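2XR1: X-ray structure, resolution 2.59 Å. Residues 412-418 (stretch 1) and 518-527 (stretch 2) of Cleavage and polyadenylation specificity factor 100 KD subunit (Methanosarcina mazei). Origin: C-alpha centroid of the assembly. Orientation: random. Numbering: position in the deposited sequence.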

ATOM      1  N   GLY B 412      -8.593  41.537  35.596  1.00 61.19           N
ATOM      2  CA  GLY B 412      -8.782  40.894  34.304  1.00 59.28           C
ATOM      3  C   GLY B 412      -9.415  39.527  34.437  1.00 57.06           C
ATOM      4  O   GLY B 412      -9.516  38.969  35.537  1.00 56.61           O
ATOM      5  N   ILE B 413      -9.853  38.997  33.306  1.00 55.56           N
ATOM      6  CA  ILE B 413     -10.411  37.664  33.268  1.00 53.87           C
ATOM      7  C   ILE B 413      -9.557  36.738  32.378  1.00 50.93           C
ATOM      8  O   ILE B 413      -8.911  37.175  31.423  1.00 50.49           O
ATOM      9  CB  ILE B 413     -11.904  37.720  32.898  1.00 55.36           C
ATOM     10  CG1 ILE B 413     -12.157  38.043  31.431  1.00 56.99           C
ATOM     11  CG2 ILE B 413     -12.600  38.824  33.710  1.00 57.60           C
ATOM     12  CD1 ILE B 413     -13.572  38.783  31.246  1.00 60.69           C
ATOM     13  N   ALA B 414      -9.513  35.463  32.729  1.00 48.26           N
ATOM     14  CA  ALA B 414      -8.550  34.553  32.116  1.00 45.84           C
ATOM     15  C   ALA B 414      -9.272  33.588  31.195  1.00 44.55           C
ATOM     16  O   ALA B 414     -10.009  32.755  31.651  1.00 44.05           O
ATOM     17  CB  ALA B 414      -7.778  33.804  33.201  1.00 44.34           C
ATOM     18  N   VAL B 415      -9.086  33.741  29.891  1.00 44.58           N
ATOM     19  CA  VAL B 415      -9.672  32.831  28.904  1.00 43.54           C
ATOM     20  C   VAL B 415      -8.690  31.685  28.660  1.00 41.42           C
ATOM     21  O   VAL B 415      -7.533  31.920  28.425  1.00 41.32           O
ATOM     22  CB  VAL B 415      -9.987  33.563  27.579  1.00 44.73           C
ATOM     23  CG1 VAL B 415     -10.407  32.584  26.501  1.00 42.92           C
ATOM     24  CG2 VAL B 415     -11.068  34.657  27.810  1.00 46.33           C
ATOM     25  N   ILE B 416      -9.162  30.454  28.775  1.00 40.32           N
ATOM     26  CA  ILE B 416      -8.331  29.266  28.644  1.00 39.03           C
ATOM     27  C   ILE B 416      -8.979  28.318  27.649  1.00 38.51           C
ATOM     28  O   ILE B 416      -9.880  27.584  28.023  1.00 38.15           O
ATOM     29  CB  ILE B 416      -8.236  28.495  29.988  1.00 38.65           C
ATOM     30  CG1 ILE B 416      -7.954  29.445  31.158  1.00 40.05           C
ATOM     31  CG2 ILE B 416      -7.220  27.410  29.895  1.00 36.02           C
ATOM     32  CD1 ILE B 416      -7.396  28.749  32.398  1.00 39.17           C
ATOM     33  N   PRO B 417      -8.564  28.350  26.380  1.00 38.93           N
ATOM     34  CA  PRO B 417      -9.095  27.404  25.426  1.00 38.88           C
ATOM     35  C   PRO B 417      -8.748  26.004  25.808  1.00 37.24           C
ATOM     36  O   PRO B 417      -7.720  25.779  26.392  1.00 36.47           O
ATOM     37  CB  PRO B 417      -8.396  27.760  24.122  1.00 39.12           C
ATOM     38  CG  PRO B 417      -7.217  28.441  24.529  1.00 39.96           C
ATOM     39  CD  PRO B 417      -7.579  29.223  25.746  1.00 39.86           C
ATOM     40  N   ALA B 418      -9.640  25.081  25.485  1.00 37.61           N
ATOM     41  CA  ALA B 418      -9.567  23.709  25.952  1.00 36.49           C
ATOM     42  C   ALA B 418     -10.392  22.836  25.043  1.00 36.53           C
ATOM     43  O   ALA B 418     -11.244  23.302  24.325  1.00 37.67           O
ATOM     44  CB  ALA B 418     -10.122  23.632  27.352  1.00 36.10           C
ATOM     45  N   PRO B 518     -17.100  28.520  21.058  1.00 56.54           N
ATOM     46  CA  PRO B 518     -17.421  29.679  21.877  1.00 57.79           C
ATOM     47  C   PRO B 518     -16.186  30.481  22.340  1.00 56.20           C
ATOM     48  O   PRO B 518     -16.320  31.665  22.642  1.00 58.29           O
ATOM     49  CB  PRO B 518     -18.166  29.060  23.074  1.00 56.86           C
ATOM     50  CG  PRO B 518     -17.736  27.614  23.082  1.00 54.05           C
ATOM     51  CD  PRO B 518     -17.600  27.268  21.646  1.00 54.94           C
ATOM     52  N   VAL B 519     -15.000  29.870  22.389  1.00 52.81           N
ATOM     53  CA  VAL B 519     -13.814  30.602  22.843  1.00 51.43           C
ATOM     54  C   VAL B 519     -13.509  31.790  21.913  1.00 54.32           C
ATOM     55  O   VAL B 519     -12.889  32.778  22.304  1.00 53.78           O
ATOM     56  CB  VAL B 519     -12.572  29.680  23.011  1.00 47.99           C
ATOM     57  CG1 VAL B 519     -11.926  29.333  21.675  1.00 47.62           C
ATOM     58  CG2 VAL B 519     -11.563  30.322  23.940  1.00 46.68           C
ATOM     59  N   MET B 520     -13.951  31.676  20.673  1.00 56.82           N
ATOM     60  CA  MET B 520     -13.821  32.763  19.732  1.00 60.57           C
ATOM     61  C   MET B 520     -14.776  33.928  20.041  1.00 63.88           C
ATOM     62  O   MET B 520     -14.420  35.089  19.842  1.00 65.83           O
ATOM     63  CB  MET B 520     -13.979  32.237  18.308  1.00 62.53           C
ATOM     64  CG  MET B 520     -12.808  31.347  17.856  1.00 61.27           C
ATOM     65  SD  MET B 520     -11.182  32.148  18.056  1.00 65.51           S
ATOM     66  CE  MET B 520     -10.761  31.656  19.719  1.00 59.50           C
ATOM     67  N   GLU B 521     -15.959  33.625  20.556  1.00 64.27           N
ATOM     68  CA  GLU B 521     -16.856  34.677  21.025  1.00 67.95           C
ATOM     69  C   GLU B 521     -16.233  35.377  22.233  1.00 66.58           C
ATOM     70  O   GLU B 521     -16.171  36.594  22.277  1.00 69.32           O
ATOM     71  CB  GLU B 521     -18.261  34.135  21.359  1.00 69.23           C
ATOM     72  CG  GLU B 521     -19.335  34.449  20.307  1.00 74.71           C
ATOM     73  CD  GLU B 521     -20.464  33.407  20.267  1.00 77.03           C
ATOM     74  OE1 GLU B 521     -20.138  32.211  20.096  1.00 76.40           O
ATOM     75  OE2 GLU B 521     -21.667  33.762  20.390  1.00 80.48           O
ATOM     76  N   TYR B 522     -15.762  34.602  23.204  1.00 62.73           N
ATOM     77  CA  TYR B 522     -15.099  35.169  24.379  1.00 61.47           C
ATOM     78  C   TYR B 522     -13.893  36.005  24.002  1.00 62.01           C
ATOM     79  O   TYR B 522     -13.628  37.047  24.614  1.00 64.09           O
ATOM     80  CB  TYR B 522     -14.654  34.070  25.333  1.00 57.38           C
ATOM     81  CG  TYR B 522     -15.815  33.371  25.949  1.00 57.01           C
ATOM     82  CD1 TYR B 522     -16.659  34.039  26.835  1.00 57.59           C
ATOM     83  CD2 TYR B 522     -16.108  32.048  25.631  1.00 55.16           C
ATOM     84  CE1 TYR B 522     -17.748  33.404  27.395  1.00 55.86           C
ATOM     85  CE2 TYR B 522     -17.218  31.413  26.188  1.00 54.21           C
ATOM     86  CZ  TYR B 522     -18.028  32.108  27.056  1.00 53.57           C
ATOM     87  OH  TYR B 522     -19.103  31.481  27.607  1.00 54.96           O
ATOM     88  N   PHE B 523     -13.175  35.546  22.988  1.00 60.80           N
ATOM     89  CA  PHE B 523     -11.951  36.193  22.531  1.00 61.06           C
ATOM     90  C   PHE B 523     -12.294  37.452  21.739  1.00 65.80           C
ATOM     91  O   PHE B 523     -11.686  38.506  21.932  1.00 67.51           O
ATOM     92  CB  PHE B 523     -11.138  35.184  21.696  1.00 58.79           C
ATOM     93  CG  PHE B 523     -10.017  35.778  20.913  1.00 59.16           C
ATOM     94  CD1 PHE B 523      -8.768  35.888  21.457  1.00 57.41           C
ATOM     95  CD2 PHE B 523     -10.216  36.202  19.608  1.00 62.68           C
ATOM     96  CE1 PHE B 523      -7.725  36.432  20.715  1.00 58.92           C
ATOM     97  CE2 PHE B 523      -9.178  36.750  18.866  1.00 64.10           C
ATOM     98  CZ  PHE B 523      -7.941  36.865  19.418  1.00 61.83           C
ATOM     99  N   LYS B 524     -13.287  37.348  20.862  1.00 68.16           N
ATOM    100  CA  LYS B 524     -13.687  38.486  20.054  1.00 72.83           C
ATOM    101  C   LYS B 524     -13.995  39.677  20.944  1.00 75.59           C
ATOM    102  O   LYS B 524     -13.841  40.820  20.513  1.00 79.80           O
ATOM    103  CB  LYS B 524     -14.878  38.138  19.170  1.00 74.97           C
ATOM    104  N   ALA B 525     -14.390  39.420  22.190  1.00 73.73           N
ATOM    105  CA  ALA B 525     -14.828  40.484  23.098  1.00 76.73           C
ATOM    106  C   ALA B 525     -13.839  40.829  24.210  1.00 74.87           C
ATOM    107  O   ALA B 525     -13.878  41.931  24.716  1.00 78.30           O
ATOM    108  CB  ALA B 525     -16.186  40.135  23.697  1.00 77.26           C
ATOM    109  N   PHE B 526     -12.961  39.919  24.602  1.00 70.49           N
ATOM    110  CA  PHE B 526     -12.033  40.215  25.713  1.00 69.29           C
ATOM    111  C   PHE B 526     -10.581  40.533  25.313  1.00 69.02           C
ATOM    112  O   PHE B 526      -9.765  40.913  26.158  1.00 68.31           O
ATOM    113  CB  PHE B 526     -12.047  39.064  26.729  1.00 65.00           C
ATOM    114  CG  PHE B 526     -13.358  38.901  27.455  1.00 65.49           C
ATOM    115  CD1 PHE B 526     -14.078  40.009  27.904  1.00 68.95           C
ATOM    116  CD2 PHE B 526     -13.869  37.648  27.709  1.00 61.25           C
ATOM    117  CE1 PHE B 526     -15.274  39.840  28.571  1.00 69.59           C
ATOM    118  CE2 PHE B 526     -15.081  37.499  28.374  1.00 62.13           C
ATOM    119  CZ  PHE B 526     -15.772  38.590  28.800  1.00 65.85           C
ATOM    120  N   ALA B 527     -10.272  40.402  24.028  1.00 69.98           N
ATOM    121  CA  ALA B 527      -8.905  40.530  23.544  1.00 69.84           C
ATOM    122  C   ALA B 527      -8.352  41.966  23.607  1.00 74.32           C
ATOM    123  O   ALA B 527      -7.133  42.144  23.618  1.00 74.69           O
ATOM    124  CB  ALA B 527      -8.802  39.970  22.119  1.00 69.54           C
TER

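A strand packed against a helix shows how complementary shape packs two segments against each other when they lie more than a hundred residues apart in sequence. The strand around 414-417 of this Methanosarcina mazei protein runs roughly antiparallel to the helix of 518-526, with 151° between their directions and 9.3 Å between their axes at closest approach. No hydrogen bond crosses the gap. The helix backbone bonds within itself: Phe 523 N bonds to Val 519 O at 2.9 Å and Phe 526 N to Tyr 522 O at 2.9 Å, leaving the facing side chains to make the contact through apolar packing. The two stretches bury 266 Å² between them, both sides summed.

Along the first stretch, Ile 413 and Val 415 point toward the helix, while the intervening Ala 414 is out of its reach and Ile 416 points away. Along the helix, Val 519, Tyr 522 and Phe 526 bring their CA-to-CB bonds toward the strand, at the three- and four-residue spacing that returns a helix to the same face. Because the directions oppose, by CA position Ile 413 pairs with Phe 526, Val 415 with Tyr 522 and Pro 417 with Val 519.

Val 415 is the central bump, and it contributes the most to the buried area. With chi1 in the t rotamer, its two methyls fork over the helix: CG1 meets Val 519 CG2 at 3.6 Å, and CG2 reaches Phe 526 CD2 at 4.1 Å. The hollow between those two side chains is floored by Tyr 522, whose CB lies 4.4 Å from Val 415 CG2. Tyrosine suits this floor because its CB offers an apolar surface while the ring leads away, letting OH find a hydrogen bond elsewhere in the structure.

At one end, a flat surface receives a narrow tip. Ile 413, with chi1 p and chi2 t, sets CD1 over one face of the Phe 526 ring, 3.3 Å from the ring centroid and just 12° off its normal. This is a close CH-pi contact, with CD1 also 3.3 Å from Phe 526 CZ. The reach of isoleucine and the breadth of phenylalanine complement one another across a backbone separation of 8.1 Å, from Ile 413 CA to Phe 526 CA.

At the other end the backbones draw closer, with Pro 417 CA 6.3 Å from Val 519 CA. Here the short, rigid proline suffices: its CB lies 4.1 Å from Val 519 CG2, the same methyl that meets Val 415.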